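Local coordinates for putative phosphinothricin n-acetyltransferase (Acinetobacter baylyi, PDB 2JLM), which is an acetyltransferase that probably moves the acetyl group of acetyl-CoA to the amino group of L-methionine sulfoximine and L-methionine sulfone, at the interface of chains A and B. Sequence-based numbering; all coordinates share one arbitrary frame. Chains: chain A/B, Putative phosphinothricin n-acetyltransferase.

The interface of chains A and B. Residues chain A 153-154; chain B 82, 126, 128, 150, 168, 170.
At the two-fold interface that pairs two GNAT-fold subunits in the deposited assembly, possibly the biological dimer although the structure alone does not show it, the end of strand 148-153 of chain A, A:Ile153, and the loop residue A:Gln154 after it meet a face of the chain B sheet, lying against B:Gln170, B:Ser150, B:Val128, B:Phe168 and B:Phe82. The polar part is a two-bond clasp in which the side-chain amide of B:Gln170 reads the backbone of A:Gln154. Its oxygen OE1 accepts from A:Gln154 N at 3.0 Å, with the donor in the carbonyl plane on a lone pair. Its nitrogen NE2 donates to the backbone oxygen A:Gln154 O at 2.9 Å, 155° at the hydrogen, and this oxygen lies almost in the amide plane. Both ends of the amide are thus engaged by one residue, which fixes its rotation. B:Ser150 OG, from the same chain, gives OE1 a second hydrogen bond at 2.8 Å, tilted from the carbonyl plane, and so helps to position the glutamine. The B:Gln170 chain leaves its backbone with CG between N and the carbonyl carbon (chi1 76°), then runs extended to bring the amide to the partner. Both bonds across use main-chain atoms of A:Gln154; the modelled part of its incomplete side chain flanks the amide.

Beside this clasp, the A:Ile153 and B:Gln170 side chains run antiparallel, and the isoleucine spreads its branches over apolar groups. The end of its longer branch, CD1, packs on B:Ser150 CB at 3.6 Å and near B:Phe168 CB at 4.1 Å. CG2 meets B:Val128 CG2 tip to tip at 4.0 Å. CG1 approaches the ring atom CZ of B:Phe82, while B:Val128 CG2 also sits over the centre of that ring. B:Val128 and B:Gln170 come from strands 126-132 and 162-172, B:Ser150 from strand 148-153 and B:Phe82 from the loop after strand 73-81; symmetry repeats the contact with the chains exchanged.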
loop_
_atom_site.group_PDB
_atom_site.type_symbol
_atom_site.label_atom_id
_atom_site.label_comp_id
_atom_site.label_asym_id
_atom_site.label_seq_id
_atom_site.Cartn_x
_atom_site.Cartn_y
_atom_site.Cartn_z
ATOM N N ILE A 153 8.240 16.689 -24.409
ATOM C CA ILE A 153 8.074 16.920 -22.991
ATOM C C ILE A 153 7.250 15.754 -22.447
ATOM O O ILE A 153 6.025 15.714 -22.597
ATOM C CB ILE A 153 7.388 18.261 -22.687
ATOM C CG1 ILE A 153 8.042 19.404 -23.473
ATOM C CG2 ILE A 153 7.447 18.545 -21.196
ATOM C CD1 ILE A 153 9.390 19.807 -22.956
ATOM N N GLN A 154 7.950 14.791 -21.855
ATOM C CA GLN A 154 7.347 13.587 -21.305
ATOM C C GLN A 154 6.400 13.947 -20.179
ATOM O O GLN A 154 6.736 14.746 -19.297
ATOM C CB GLN A 154 8.429 12.643 -20.770
ATOM C CG GLN A 154 9.469 12.211 -21.801
ATOM C CD GLN A 154 10.565 11.342 -21.187
ATOM N N PHE B 82 3.390 26.731 -18.499
ATOM C CA PHE B 82 4.250 26.331 -19.600
ATOM C C PHE B 82 3.474 26.566 -20.890
ATOM O O PHE B 82 3.838 27.414 -21.685
ATOM C CB PHE B 82 4.648 24.854 -19.466
ATOM C CG PHE B 82 5.354 24.294 -20.678
ATOM C CD1 PHE B 82 4.886 23.148 -21.300
ATOM C CD2 PHE B 82 6.493 24.913 -21.188
ATOM C CE1 PHE B 82 5.539 22.617 -22.411
ATOM C CE2 PHE B 82 7.150 24.394 -22.295
ATOM C CZ PHE B 82 6.668 23.244 -22.912
ATOM N N VAL B 126 5.853 18.259 -13.578
ATOM C CA VAL B 126 6.979 18.532 -14.472
ATOM C C VAL B 126 7.381 20.007 -14.404
ATOM O O VAL B 126 6.543 20.909 -14.544
ATOM C CB VAL B 126 6.629 18.187 -15.949
ATOM C CG1 VAL B 126 7.764 18.565 -16.866
ATOM C CG2 VAL B 126 6.300 16.712 -16.114
ATOM N N VAL B 128 9.667 22.681 -16.487
ATOM C CA VAL B 128 10.341 22.840 -17.778
ATOM C C VAL B 128 11.173 24.102 -17.793
ATOM O O VAL B 128 10.694 25.174 -17.447
ATOM C CB VAL B 128 9.347 22.954 -18.943
ATOM C CG1 VAL B 128 10.106 23.191 -20.271
ATOM C CG2 VAL B 128 8.488 21.716 -19.027
ATOM N N SER B 150 14.852 17.603 -23.128
ATOM C CA SER B 150 13.632 17.138 -23.774
ATOM C C SER B 150 13.762 17.297 -25.275
ATOM O O SER B 150 13.244 16.488 -26.049
ATOM C CB SER B 150 12.418 17.928 -23.282
ATOM O OG SER B 150 12.266 17.803 -21.883
ATOM N N PHE B 168 14.930 22.770 -24.360
ATOM C CA PHE B 168 13.991 22.513 -23.277
ATOM C C PHE B 168 14.498 21.396 -22.408
ATOM O O PHE B 168 14.826 20.317 -22.908
ATOM C CB PHE B 168 12.607 22.149 -23.818
ATOM C CG PHE B 168 11.950 23.265 -24.553
ATOM C CD1 PHE B 168 12.243 23.490 -25.889
ATOM C CD2 PHE B 168 11.062 24.118 -23.905
ATOM C CE1 PHE B 168 11.640 24.535 -26.580
ATOM C CE2 PHE B 168 10.461 25.166 -24.579
ATOM C CZ PHE B 168 10.746 25.376 -25.923
ATOM N N GLN B 170 13.518 19.305 -18.796
ATOM C CA GLN B 170 12.450 19.017 -17.850
ATOM C C GLN B 170 12.883 18.182 -16.644
ATOM O O GLN B 170 13.727 17.280 -16.738
ATOM C CB GLN B 170 11.305 18.300 -18.546
ATOM C CG GLN B 170 11.596 16.837 -18.839
ATOM C CD GLN B 170 10.452 16.164 -19.548
ATOM O OE1 GLN B 170 10.500 15.945 -20.757
ATOM N NE2 GLN B 170 9.403 15.830 -18.798
#